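Immunomodulatory active chitinase (Trichuris suis, PDB 6G9C) probably binds and hydrolyses chitin as a family 18 glycosyl hydrolase and has immunomodulatory properties in inflammatory lung disease. Local coordinates at residues I309-E313 with D371-F375; H56-L61 with K387-S392; L208-D213 with G262-Q267; I170-F174 with R185-T189; K286-G290 with P333-Q337. Numbering follows the deposited sequence.

How the contacts relate
Contact 2 opens first, at 56-61 after barrel strand 34-40, and closes last, at 387-392, so the other four nest inside its loop. Contact 4 is the first to close, within a beta-alpha-beta unit (170-174 with 185-189), and contact 3 follows in series (208-213 with 262-267). These two touch on one flank of the TIM barrel through a salt bridge, Asp213 OD1 to Arg185 NH2 at 2.7 Å. Contact 5 then opens at 286-290, contact 1 at 309-313, and they close at 333-337 and 371-375, so they cross. Contact 5 lies within the insertion before barrel strand 364-368, contact 1 ties that insertion to the loop following strand 364-368, and contact 1 touches contact 2.

Contact 1 of 5, residues I309-E313 with D371-F375; sequences ISYYE and DYDDF. With EDO (1,2-ethanediol), chain C.
Residues 309-313 run from the end of strand 308-310 into the first turn of helix 311-319, while 371-375 form an irregular loop. CA atoms pair Ser310-Tyr372 (4.9 Å), Tyr311-Asp373 (5.5 Å) and Tyr312-Asp374 (4.9 Å). Ser310, chi1 p, is the N-cap and makes a capping box with Glu313: Glu313 N donates to Ser310 OG (3.1 Å) and Ser310 N to Glu313 OE1 (2.9 Å). Across the contact, Tyr312 N bonds weakly to Tyr372 O (3.5 Å). In the loop, Asp374 N donates to Asp373 OD1 (2.8 Å), and Asp374 centres an inverse gamma turn. The helix belongs to the alpha+beta insertion found in many family 18 chitinases, such as those of chitotriosidase type, and the loop follows barrel strand 364-368, so this buried contact docks one onto the other. Packing centres on Tyr312, chi1 p: CE2 lies 3.3 Å from Asp371 O at the ring edge and 4.3 Å from Phe375 CE1. Tyr311, chi1 t, brings CD2 to 3.8 Å from Asp373 OD1, its hydroxyl bonding to His383. Water 1 links Tyr312 OH and Asp371 O, 2.7 Å from each. Tyr372 OH meets O1 of an ethanediol, probably from the crystallisation liquor, at 2.7 Å.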
# COMPACT_ATOMS: atom_id res chain seq x y z
N ILE A 309 -31.12 13.89 -6.32
CA ILE A 309 -31.55 12.72 -5.55
C ILE A 309 -30.56 11.61 -5.84
O ILE A 309 -29.99 11.55 -6.94
CB ILE A 309 -33.00 12.29 -5.91
CG1 ILE A 309 -33.51 11.19 -4.95
CG2 ILE A 309 -33.08 11.78 -7.36
CD1 ILE A 309 -35.06 10.99 -5.00
N SER A 310 -30.33 10.74 -4.86
CA SER A 310 -29.48 9.58 -5.09
C SER A 310 -30.33 8.38 -5.50
O SER A 310 -31.53 8.32 -5.24
CB SER A 310 -28.70 9.23 -3.83
OG SER A 310 -29.59 8.71 -2.84
N TYR A 311 -29.68 7.40 -6.13
CA TYR A 311 -30.40 6.18 -6.49
C TYR A 311 -31.02 5.52 -5.26
O TYR A 311 -32.17 5.06 -5.30
CB TYR A 311 -29.48 5.19 -7.22
CG TYR A 311 -30.18 3.89 -7.48
CD1 TYR A 311 -31.26 3.82 -8.36
CD2 TYR A 311 -29.82 2.73 -6.82
CE1 TYR A 311 -31.95 2.62 -8.57
CE2 TYR A 311 -30.49 1.54 -7.03
CZ TYR A 311 -31.55 1.49 -7.91
OH TYR A 311 -32.22 0.30 -8.14
N TYR A 312 -30.29 5.45 -4.15
CA TYR A 312 -30.88 4.78 -3.00
C TYR A 312 -32.06 5.58 -2.43
O TYR A 312 -32.98 4.99 -1.85
CB TYR A 312 -29.82 4.48 -1.94
CG TYR A 312 -29.13 5.66 -1.27
CD1 TYR A 312 -29.73 6.34 -0.21
CD2 TYR A 312 -27.85 6.06 -1.66
CE1 TYR A 312 -29.09 7.41 0.42
CE2 TYR A 312 -27.20 7.12 -1.03
CZ TYR A 312 -27.82 7.79 0.01
OH TYR A 312 -27.18 8.85 0.63
N GLU A 313 -32.06 6.90 -2.60
CA GLU A 313 -33.21 7.70 -2.19
C GLU A 313 -34.39 7.47 -3.12
O GLU A 313 -35.55 7.49 -2.67
CB GLU A 313 -32.83 9.18 -2.17
CG GLU A 313 -32.12 9.64 -0.91
CD GLU A 313 -31.56 11.04 -1.07
OE1 GLU A 313 -31.43 11.49 -2.23
OE2 GLU A 313 -31.26 11.70 -0.05
N ASP A 371 -20.99 6.80 -3.83
CA ASP A 371 -21.81 7.00 -2.64
C ASP A 371 -23.27 7.28 -2.97
O ASP A 371 -24.07 7.45 -2.04
CB ASP A 371 -21.25 8.14 -1.79
CG ASP A 371 -20.93 9.38 -2.62
OD1 ASP A 371 -21.86 10.17 -2.88
OD2 ASP A 371 -19.75 9.54 -3.00
N TYR A 372 -23.65 7.31 -4.25
CA TYR A 372 -25.06 7.47 -4.59
C TYR A 372 -25.76 6.15 -4.89
O TYR A 372 -26.99 6.11 -4.92
CB TYR A 372 -25.21 8.37 -5.81
CG TYR A 372 -24.82 9.81 -5.61
CD1 TYR A 372 -24.98 10.46 -4.39
CD2 TYR A 372 -24.30 10.54 -6.68
CE1 TYR A 372 -24.62 11.82 -4.25
CE2 TYR A 372 -23.94 11.86 -6.55
CZ TYR A 372 -24.11 12.50 -5.35
OH TYR A 372 -23.74 13.83 -5.27
N ASP A 373 -25.00 5.08 -5.11
CA ASP A 373 -25.56 3.75 -5.30
C ASP A 373 -26.08 3.23 -3.96
O ASP A 373 -25.78 3.78 -2.89
CB ASP A 373 -24.48 2.82 -5.86
CG ASP A 373 -25.03 1.61 -6.59
OD1 ASP A 373 -26.26 1.33 -6.60
OD2 ASP A 373 -24.18 0.89 -7.17
N ASP A 374 -26.83 2.15 -4.01
CA ASP A 374 -27.25 1.44 -2.79
C ASP A 374 -26.05 0.64 -2.29
O ASP A 374 -25.97 -0.58 -2.44
CB ASP A 374 -28.46 0.56 -3.07
CG ASP A 374 -29.19 0.09 -1.80
OD1 ASP A 374 -29.07 0.73 -0.72
OD2 ASP A 374 -29.91 -0.93 -1.88
N PHE A 375 -25.07 1.35 -1.71
CA PHE A 375 -23.79 0.71 -1.41
C PHE A 375 -23.85 -0.21 -0.19
O PHE A 375 -22.98 -1.08 -0.05
CB PHE A 375 -22.68 1.75 -1.23
CG PHE A 375 -22.95 2.76 -0.16
CD1 PHE A 375 -23.64 3.93 -0.45
CD2 PHE A 375 -22.50 2.55 1.14
CE1 PHE A 375 -23.89 4.87 0.53
CE2 PHE A 375 -22.75 3.48 2.14
CZ PHE A 375 -23.45 4.65 1.83
C1 EDO C . -24.32 15.33 -8.48
O1 EDO C . -23.23 15.09 -7.59
C2 EDO C . -25.40 15.98 -7.63
O2 EDO C . -24.98 17.26 -7.14
O HOH W 1 -24.49 8.74 0.31

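Contact 2 of 5, residues H56-L61 with K387-S392; sequences HYQANL and KYPLIS
The connection between the first two strands of the TIM barrel meets the loop after its last: residues 56-61 precede strand 64-72, while residues 387-392 lead from strand 364-368 to helix 392-398. Gln58 to Leu61 make a type II turn (Leu61 N to Gln58 O 3.1 Å), with Asn60 at positive phi; CA atoms come nearest at Leu61-Ser392 (6.0 Å) and Gln58-Tyr388 (8.5 Å). Lys387 O accepts from water 2 (2.7 Å), which accepts from Gln58 NE2 (2.9 Å). Tyr388, left-handed at phi 54° and psi 57°, chi1 m, donates from OH to His56 O (2.7 Å); this hydroxyl is also hydrogen-bonded to Tyr52 OH. Leu61 CD2 sits over the Tyr388 ring, a CH-pi contact 3.5 Å from the centroid. A helix-like bend brings round Ile391, chi1 m, whose CG2 packs on Leu61 CG at 3.6 Å and whose O shares water 3 with Leu61 O (2.7 and 2.8 Å). Ser392 N and OG both donate to Tyr388 O, at 3.0 and 2.5 Å.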
# COMPACT_ATOMS: atom_id res chain seq x y z
N HIS A 56 -16.37 1.05 2.81
CA HIS A 56 -17.58 0.61 2.12
C HIS A 56 -17.31 0.22 0.67
O HIS A 56 -18.19 -0.39 0.04
CB HIS A 56 -18.65 1.70 2.18
CG HIS A 56 -19.27 1.86 3.53
ND1 HIS A 56 -19.56 3.09 4.09
CD2 HIS A 56 -19.66 0.93 4.44
CE1 HIS A 56 -20.11 2.91 5.28
NE2 HIS A 56 -20.17 1.61 5.52
N TYR A 57 -16.14 0.55 0.12
CA TYR A 57 -15.78 0.12 -1.22
C TYR A 57 -15.75 -1.41 -1.27
O TYR A 57 -15.46 -2.08 -0.27
CB TYR A 57 -14.41 0.69 -1.64
CG TYR A 57 -13.95 0.18 -2.99
CD1 TYR A 57 -14.50 0.69 -4.17
CD2 TYR A 57 -13.01 -0.85 -3.10
CE1 TYR A 57 -14.11 0.22 -5.41
CE2 TYR A 57 -12.60 -1.33 -4.34
CZ TYR A 57 -13.17 -0.80 -5.48
OH TYR A 57 -12.79 -1.27 -6.72
N GLN A 58 -16.09 -1.97 -2.42
CA GLN A 58 -16.16 -3.41 -2.60
C GLN A 58 -15.13 -3.84 -3.63
O GLN A 58 -15.11 -3.30 -4.74
CB GLN A 58 -17.57 -3.84 -3.03
CG GLN A 58 -17.71 -5.31 -3.41
CD GLN A 58 -19.18 -5.70 -3.59
OE1 GLN A 58 -19.95 -5.73 -2.63
NE2 GLN A 58 -19.58 -5.95 -4.83
N ALA A 59 -14.28 -4.81 -3.27
CA ALA A 59 -13.20 -5.24 -4.14
C ALA A 59 -13.71 -5.58 -5.54
O ALA A 59 -14.76 -6.21 -5.70
CB ALA A 59 -12.48 -6.45 -3.53
N ASN A 60 -12.96 -5.12 -6.55
CA ASN A 60 -13.15 -5.38 -7.98
C ASN A 60 -14.32 -4.62 -8.60
O ASN A 60 -14.65 -4.86 -9.77
CB ASN A 60 -13.30 -6.88 -8.25
CG ASN A 60 -12.04 -7.64 -7.92
OD1 ASN A 60 -10.95 -7.24 -8.32
ND2 ASN A 60 -12.17 -8.72 -7.16
N LEU A 61 -14.97 -3.74 -7.85
CA LEU A 61 -15.98 -2.86 -8.43
C LEU A 61 -15.39 -2.01 -9.56
O LEU A 61 -15.97 -1.91 -10.65
CB LEU A 61 -16.53 -1.97 -7.33
CG LEU A 61 -17.97 -1.54 -7.22
CD1 LEU A 61 -18.89 -2.73 -7.31
CD2 LEU A 61 -18.11 -0.81 -5.90
N LYS A 387 -25.44 -5.41 -2.74
CA LYS A 387 -24.70 -4.16 -2.63
C LYS A 387 -24.31 -3.67 -4.02
O LYS A 387 -23.97 -4.46 -4.90
CB LYS A 387 -23.44 -4.33 -1.77
CG LYS A 387 -23.75 -4.68 -0.31
CD LYS A 387 -22.52 -5.23 0.40
CE LYS A 387 -22.93 -6.00 1.65
NZ LYS A 387 -23.52 -7.33 1.33
N TYR A 388 -24.36 -2.35 -4.19
CA TYR A 388 -23.98 -1.70 -5.45
C TYR A 388 -24.74 -2.30 -6.63
O TYR A 388 -24.12 -2.82 -7.57
CB TYR A 388 -22.48 -1.81 -5.68
CG TYR A 388 -21.62 -1.09 -4.68
CD1 TYR A 388 -21.38 0.28 -4.82
CD2 TYR A 388 -21.01 -1.78 -3.61
CE1 TYR A 388 -20.58 0.95 -3.93
CE2 TYR A 388 -20.21 -1.10 -2.70
CZ TYR A 388 -19.99 0.26 -2.88
OH TYR A 388 -19.19 0.96 -2.01
N PRO A 389 -26.08 -2.28 -6.61
CA PRO A 389 -26.82 -2.85 -7.75
C PRO A 389 -26.50 -2.14 -9.06
O PRO A 389 -26.52 -2.78 -10.13
CB PRO A 389 -28.29 -2.66 -7.35
CG PRO A 389 -28.27 -1.49 -6.39
CD PRO A 389 -26.98 -1.64 -5.63
N LEU A 390 -26.20 -0.85 -9.01
CA LEU A 390 -25.86 -0.12 -10.23
C LEU A 390 -24.40 -0.34 -10.63
O LEU A 390 -24.11 -0.75 -11.76
CB LEU A 390 -26.12 1.38 -10.05
CG LEU A 390 -27.54 1.80 -9.68
CD1 LEU A 390 -27.73 3.30 -9.87
CD2 LEU A 390 -28.54 1.03 -10.51
N ILE A 391 -23.47 -0.07 -9.71
CA ILE A 391 -22.06 -0.02 -10.10
C ILE A 391 -21.51 -1.41 -10.41
O ILE A 391 -20.64 -1.56 -11.27
CB ILE A 391 -21.26 0.72 -9.00
CG1 ILE A 391 -21.79 2.15 -8.88
CG2 ILE A 391 -19.77 0.77 -9.34
CD1 ILE A 391 -21.21 2.92 -7.74
N SER A 392 -22.05 -2.47 -9.77
CA SER A 392 -21.64 -3.84 -10.08
C SER A 392 -21.78 -4.18 -11.55
O SER A 392 -21.11 -5.11 -12.02
CB SER A 392 -22.49 -4.87 -9.30
OG SER A 392 -22.39 -4.66 -7.90
O HOH W 2 -22.38 -6.56 -5.40
O HOH W 3 -18.46 -3.08 -11.18

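Contact 3 of 5, residues L208-D213 with G262-Q267; sequences LAKVLD and GMPKKQ
Two helix-to-strand connections lie side by side at the N-terminal ends of neighbouring parallel strands of the TIM barrel: 208-213 runs from helix 205-211 into strand 214-218, whereas residues 262-267 lead from helix 251-261 into strand 268-281. In the second, Gly262 (phi 120°, psi 9°) ends its helix in a Schellman motif, and 265-267 form a 3-10 turn closed by Gln267 N to Pro264 O (2.9 Å). The nearest CA pairs are Ala209-Met263 (5.6 Å) and Asp213-Gln267 (6.9 Å). Ala209 has the most surface covered. Its CB points at the loop and packs against both Met263 SD (3.5 Å) and Pro264 CD (3.8 Å), its small size letting the backbones come close. Met263, chi angles t, p, p, curls its thioether towards the helix, so that CE comes 4.4 Å from Leu208 C; it also rests on Trp258 of the preceding helix 251-261. Gln267, chi1 m and chi2 t, reaches across to 208-213: NE2 donates to Ala209 O (3.0 Å, nearly linear), and CG lies 3.5 Å from Asp213 O. Its backbone pairs with Val215, continuing the contact into the barrel sheet. The CA-to-CB bond of Asp213 points away from 262-267; the Asp213 carboxylate makes a salt bridge with Arg185 and accepts from Phe188 N. Water 4 donates to Gln267 OE1 at 2.6 Å and weakly to Ala209 O at 3.3 Å.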
# COMPACT_ATOMS: atom_id res chain seq x y z
N LEU A 208 -4.65 16.71 -27.30
CA LEU A 208 -4.88 16.16 -25.96
C LEU A 208 -4.86 14.64 -25.96
O LEU A 208 -4.44 14.03 -24.97
CB LEU A 208 -6.21 16.67 -25.40
CG LEU A 208 -6.25 18.14 -25.02
CD1 LEU A 208 -7.70 18.54 -24.76
CD2 LEU A 208 -5.36 18.42 -23.81
N ALA A 209 -5.31 14.01 -27.05
CA ALA A 209 -5.28 12.55 -27.12
C ALA A 209 -3.86 12.01 -26.96
O ALA A 209 -3.67 10.90 -26.45
CB ALA A 209 -5.86 12.07 -28.45
N LYS A 210 -2.87 12.79 -27.38
CA LYS A 210 -1.49 12.33 -27.32
C LYS A 210 -0.94 12.36 -25.90
O LYS A 210 0.02 11.62 -25.62
CB LYS A 210 -0.63 13.18 -28.26
CG LYS A 210 -1.03 13.08 -29.74
CD LYS A 210 -0.05 13.79 -30.66
CE LYS A 210 -0.57 13.81 -32.10
NZ LYS A 210 0.53 13.81 -33.11
N VAL A 211 -1.51 13.15 -25.00
CA VAL A 211 -0.93 13.32 -23.67
C VAL A 211 -1.80 12.79 -22.54
O VAL A 211 -1.26 12.49 -21.47
CB VAL A 211 -0.53 14.79 -23.40
CG1 VAL A 211 0.51 15.26 -24.43
CG2 VAL A 211 -1.75 15.68 -23.42
N LEU A 212 -3.12 12.69 -22.70
CA LEU A 212 -3.97 12.12 -21.66
C LEU A 212 -4.09 10.62 -21.85
O LEU A 212 -4.27 10.13 -22.97
CB LEU A 212 -5.36 12.76 -21.69
CG LEU A 212 -5.40 14.25 -21.37
CD1 LEU A 212 -6.70 14.90 -21.88
CD2 LEU A 212 -5.20 14.48 -19.88
N ASP A 213 -4.01 9.88 -20.74
CA ASP A 213 -4.21 8.44 -20.81
C ASP A 213 -5.63 8.12 -21.28
O ASP A 213 -5.83 7.25 -22.15
CB ASP A 213 -3.91 7.81 -19.45
CG ASP A 213 -2.42 7.87 -19.10
OD1 ASP A 213 -1.60 7.49 -19.96
OD2 ASP A 213 -2.08 8.32 -17.99
N GLY A 262 -11.36 13.59 -32.97
CA GLY A 262 -10.03 13.03 -33.06
C GLY A 262 -9.55 12.28 -31.83
O GLY A 262 -8.37 11.92 -31.76
N MET A 263 -10.43 12.02 -30.87
CA MET A 263 -10.07 11.23 -29.70
C MET A 263 -10.36 9.76 -29.97
O MET A 263 -11.52 9.41 -30.21
CB MET A 263 -10.83 11.70 -28.47
CG MET A 263 -10.47 10.96 -27.17
SD MET A 263 -8.77 11.27 -26.63
CE MET A 263 -8.89 13.00 -26.14
N PRO A 264 -9.35 8.89 -29.97
CA PRO A 264 -9.60 7.47 -30.22
C PRO A 264 -10.61 6.88 -29.23
O PRO A 264 -10.62 7.22 -28.04
CB PRO A 264 -8.21 6.83 -30.06
CG PRO A 264 -7.23 7.96 -30.35
CD PRO A 264 -7.91 9.20 -29.81
N LYS A 265 -11.48 6.01 -29.75
CA LYS A 265 -12.60 5.50 -28.97
C LYS A 265 -12.15 4.81 -27.68
O LYS A 265 -12.85 4.86 -26.67
CB LYS A 265 -13.43 4.52 -29.80
CG LYS A 265 -14.41 5.13 -30.79
CD LYS A 265 -15.31 4.03 -31.34
CE LYS A 265 -16.27 4.53 -32.40
NZ LYS A 265 -17.47 5.17 -31.80
N LYS A 266 -10.98 4.17 -27.71
CA LYS A 266 -10.52 3.46 -26.51
C LYS A 266 -10.05 4.41 -25.42
O LYS A 266 -9.82 3.96 -24.29
CB LYS A 266 -9.42 2.46 -26.88
CG LYS A 266 -9.91 1.31 -27.77
CD LYS A 266 -11.26 0.74 -27.32
CE LYS A 266 -11.12 -0.22 -26.13
NZ LYS A 266 -12.39 -0.95 -25.83
N GLN A 267 -9.93 5.70 -25.73
CA GLN A 267 -9.63 6.73 -24.75
C GLN A 267 -10.87 7.48 -24.26
O GLN A 267 -10.76 8.34 -23.39
CB GLN A 267 -8.61 7.73 -25.33
CG GLN A 267 -7.19 7.16 -25.37
CD GLN A 267 -6.20 8.09 -26.06
OE1 GLN A 267 -5.96 7.98 -27.26
NE2 GLN A 267 -5.60 8.99 -25.29
O HOH W 4 -3.93 8.58 -28.79

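Contact 4 of 5, residues I170-F174 with R185-T189; sequences ILAKF and RLLFT
Segment 170-174 is regular helix, with Phe174 N bonded to Ile170 O at 2.9 Å, and 185-189 is extended, becoming strand from Leu187 onwards. Helix 170-174 and strand 187-189 run antiparallel, axes 9.4 Å apart at closest and directions at 171°. The CA atoms of Leu171 and Phe188 lie 7.1 Å apart, those of Phe174 and Arg185 5.8 Å. Alternation in the strand turns Phe188 towards the helix and Leu187 away. Ile170, chi1 m, lays CG2 over the Phe188 ring (chi1 t), a CH-pi contact 3.6 Å from the centroid, and its CD1 reaches Phe188 CZ at 3.7 Å. Helix 160-181 is the connection between parallel strands 147-151 and 187-193, so these residues form part of the packing layer of a beta-alpha-beta unit of the TIM barrel, to which Phe148 contributes from the first strand. Phe174, chi1 m, has the largest covered area: Leu186 CB stands over its face, 3.9 Å from the centroid, while Leu187 O meets the ring edge at CE2 (3.4 Å). Leu171 CD1 covers one face of the Arg185 guanidinium, 3.7 Å from NE; Arg185 NH1 donates to Leu186 O (2.7 Å) and NH2 makes a salt bridge with Asp213. No direct hydrogen bond joins the segments, but water 5 donates to Phe174 O (2.7 Å) and accepts from Leu186 N (2.8 Å).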
# COMPACT_ATOMS: atom_id res chain seq x y z
N ILE A 170 2.25 18.70 -17.66
CA ILE A 170 1.99 17.70 -16.61
C ILE A 170 2.59 16.36 -17.00
O ILE A 170 3.35 15.74 -16.24
CB ILE A 170 0.49 17.56 -16.31
CG1 ILE A 170 -0.04 18.75 -15.49
CG2 ILE A 170 0.18 16.21 -15.55
CD1 ILE A 170 -1.58 18.92 -15.55
N LEU A 171 2.27 15.88 -18.21
CA LEU A 171 2.78 14.59 -18.64
C LEU A 171 4.30 14.58 -18.67
O LEU A 171 4.93 13.63 -18.21
CB LEU A 171 2.20 14.20 -20.01
CG LEU A 171 2.75 12.90 -20.60
CD1 LEU A 171 2.39 11.70 -19.72
CD2 LEU A 171 2.27 12.68 -22.02
N ALA A 172 4.90 15.66 -19.19
CA ALA A 172 6.36 15.74 -19.24
C ALA A 172 6.96 15.61 -17.85
O ALA A 172 7.97 14.91 -17.66
CB ALA A 172 6.80 17.05 -19.90
N LYS A 173 6.38 16.31 -16.87
CA LYS A 173 6.88 16.21 -15.50
C LYS A 173 6.71 14.80 -14.96
O LYS A 173 7.61 14.26 -14.30
CB LYS A 173 6.16 17.19 -14.58
CG LYS A 173 6.73 17.24 -13.17
CD LYS A 173 8.14 17.81 -13.19
CE LYS A 173 8.53 18.42 -11.85
NZ LYS A 173 10.00 18.36 -11.58
N PHE A 174 5.54 14.19 -15.22
CA PHE A 174 5.28 12.83 -14.74
C PHE A 174 6.32 11.86 -15.30
O PHE A 174 6.84 11.00 -14.58
CB PHE A 174 3.86 12.38 -15.12
CG PHE A 174 2.76 12.96 -14.26
CD1 PHE A 174 3.02 13.95 -13.31
CD2 PHE A 174 1.44 12.51 -14.38
CE1 PHE A 174 2.00 14.48 -12.52
CE2 PHE A 174 0.42 13.04 -13.60
CZ PHE A 174 0.70 14.03 -12.67
N ARG A 185 5.41 5.72 -14.26
CA ARG A 185 4.93 7.09 -14.25
C ARG A 185 3.48 7.17 -13.78
O ARG A 185 2.67 6.24 -13.97
CB ARG A 185 5.10 7.74 -15.62
CG ARG A 185 4.04 7.41 -16.60
CD ARG A 185 3.77 8.61 -17.48
NE ARG A 185 3.01 8.22 -18.65
CZ ARG A 185 1.68 8.17 -18.71
NH1 ARG A 185 0.94 8.50 -17.66
NH2 ARG A 185 1.09 7.79 -19.83
N LEU A 186 3.16 8.29 -13.14
CA LEU A 186 1.81 8.58 -12.71
C LEU A 186 0.86 8.61 -13.90
O LEU A 186 1.21 9.08 -14.99
CB LEU A 186 1.80 9.92 -11.98
CG LEU A 186 2.55 9.93 -10.66
CD1 LEU A 186 3.03 11.33 -10.32
CD2 LEU A 186 1.61 9.40 -9.58
N LEU A 187 -0.35 8.09 -13.69
CA LEU A 187 -1.41 8.20 -14.68
C LEU A 187 -1.93 9.64 -14.75
O LEU A 187 -1.80 10.42 -13.81
CB LEU A 187 -2.56 7.25 -14.33
CG LEU A 187 -2.15 5.78 -14.32
CD1 LEU A 187 -3.27 4.90 -13.74
CD2 LEU A 187 -1.77 5.33 -15.72
N PHE A 188 -2.53 9.97 -15.89
CA PHE A 188 -2.98 11.35 -16.11
C PHE A 188 -4.25 11.29 -16.94
O PHE A 188 -4.22 10.89 -18.11
CB PHE A 188 -1.89 12.17 -16.80
CG PHE A 188 -2.29 13.60 -17.09
CD1 PHE A 188 -3.23 14.25 -16.30
CD2 PHE A 188 -1.72 14.29 -18.15
CE1 PHE A 188 -3.59 15.58 -16.57
CE2 PHE A 188 -2.08 15.59 -18.43
CZ PHE A 188 -3.01 16.25 -17.65
N THR A 189 -5.36 11.70 -16.33
CA THR A 189 -6.65 11.68 -16.99
C THR A 189 -7.30 13.05 -16.85
O THR A 189 -6.80 13.93 -16.15
CB THR A 189 -7.56 10.59 -16.40
OG1 THR A 189 -7.85 10.88 -15.02
CG2 THR A 189 -6.89 9.20 -16.50
O HOH W 5 5.34 9.98 -12.61

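Contact 5 of 5, residues K286-G290 with P333-Q337; sequences KTDIG and PYLVQ
Tyr334, chi1 p and chi2 near 92°, projects from its strand beneath the loop 286-290, with CE1 3.3 Å from Thr287 O and CE2 3.8 Å from Ile289 CG1. Residues 333-337 are extended beta; 286-290 have no regular structure. CA atoms come nearest at Thr287-Val336 (7.1 Å) and Ile289-Tyr334 (8.4 Å). The strand's alternation points Tyr334 and Val336 at the loop; Thr287 CG2 meets Val336 CG1 at 3.9 Å. Strand 332-337 lies between 323-327 and 340-343 in the antiparallel sheet of the chitinase insertion, and the loop covers this sheet; Trp341 of strand 340-343 stacks on Tyr334 and donates to Thr287 O. Water 6 joins Tyr334 OH (2.7 Å), Thr287 OG1 (2.8 Å) and Asp288 OD1 (3.2 Å). Water 7 accepts from Ile289 N (3.0 Å). With no direct hydrogen bond between the two segments, they meet through van der Waals packing and bridging water, while a direct hydrogen bond from sheet to loop comes from Trp341.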
# COMPACT_ATOMS: atom_id res chain seq x y z
N LYS A 286 -49.66 17.00 -14.85
CA LYS A 286 -48.82 17.03 -16.06
C LYS A 286 -47.47 16.47 -15.65
O LYS A 286 -46.68 17.16 -15.00
CB LYS A 286 -48.69 18.44 -16.61
CG LYS A 286 -49.95 18.97 -17.29
CD LYS A 286 -49.78 20.44 -17.64
CE LYS A 286 -50.91 20.95 -18.53
NZ LYS A 286 -50.86 22.44 -18.64
N THR A 287 -47.21 15.22 -16.02
CA THR A 287 -46.04 14.50 -15.51
C THR A 287 -45.15 13.93 -16.62
O THR A 287 -44.25 13.14 -16.33
CB THR A 287 -46.47 13.37 -14.57
OG1 THR A 287 -47.15 12.36 -15.34
CG2 THR A 287 -47.43 13.88 -13.48
N ASP A 288 -45.37 14.32 -17.88
CA ASP A 288 -44.51 13.82 -18.94
C ASP A 288 -43.14 14.47 -18.89
O ASP A 288 -42.92 15.49 -18.21
CB ASP A 288 -45.14 14.08 -20.31
CG ASP A 288 -46.33 13.20 -20.59
OD1 ASP A 288 -46.75 12.47 -19.67
OD2 ASP A 288 -46.85 13.24 -21.73
N ILE A 289 -42.19 13.86 -19.60
CA ILE A 289 -40.96 14.56 -19.96
C ILE A 289 -41.34 15.83 -20.72
O ILE A 289 -42.12 15.78 -21.67
CB ILE A 289 -40.06 13.65 -20.82
CG1 ILE A 289 -39.70 12.38 -20.03
CG2 ILE A 289 -38.81 14.42 -21.31
CD1 ILE A 289 -39.23 11.22 -20.91
N GLY A 290 -40.79 16.97 -20.28
CA GLY A 290 -41.17 18.25 -20.84
C GLY A 290 -42.29 18.97 -20.11
O GLY A 290 -42.67 20.06 -20.53
N PRO A 333 -35.28 5.87 -16.85
CA PRO A 333 -36.54 6.00 -16.11
C PRO A 333 -36.73 7.39 -15.54
O PRO A 333 -35.76 8.14 -15.38
CB PRO A 333 -36.37 4.97 -14.99
CG PRO A 333 -34.91 5.10 -14.67
CD PRO A 333 -34.21 5.33 -15.99
N TYR A 334 -37.97 7.74 -15.23
CA TYR A 334 -38.21 8.89 -14.39
C TYR A 334 -39.20 8.51 -13.30
O TYR A 334 -39.88 7.48 -13.38
CB TYR A 334 -38.67 10.12 -15.20
CG TYR A 334 -40.00 10.05 -15.93
CD1 TYR A 334 -41.17 10.48 -15.32
CD2 TYR A 334 -40.07 9.62 -17.25
CE1 TYR A 334 -42.38 10.47 -16.00
CE2 TYR A 334 -41.27 9.62 -17.95
CZ TYR A 334 -42.43 10.03 -17.30
OH TYR A 334 -43.62 10.01 -17.98
N LEU A 335 -39.21 9.33 -12.25
CA LEU A 335 -39.97 9.05 -11.04
C LEU A 335 -40.90 10.22 -10.77
O LEU A 335 -40.49 11.39 -10.87
CB LEU A 335 -39.03 8.85 -9.85
CG LEU A 335 -39.68 8.23 -8.61
CD1 LEU A 335 -39.73 6.73 -8.80
CD2 LEU A 335 -38.92 8.58 -7.35
N VAL A 336 -42.16 9.92 -10.45
CA VAL A 336 -43.15 10.93 -10.10
C VAL A 336 -43.72 10.58 -8.74
O VAL A 336 -44.16 9.44 -8.52
CB VAL A 336 -44.27 11.03 -11.15
CG1 VAL A 336 -45.16 12.22 -10.84
CG2 VAL A 336 -43.68 11.13 -12.56
N GLN A 337 -43.75 11.56 -7.84
CA GLN A 337 -44.35 11.39 -6.51
C GLN A 337 -45.02 12.71 -6.16
O GLN A 337 -44.33 13.66 -5.75
CB GLN A 337 -43.29 10.99 -5.49
CG GLN A 337 -43.80 10.69 -4.10
CD GLN A 337 -42.65 10.52 -3.11
OE1 GLN A 337 -41.79 11.41 -2.98
NE2 GLN A 337 -42.62 9.39 -2.43
O HOH W 6 -46.10 10.58 -17.19
O HOH W 7 -43.23 11.41 -21.03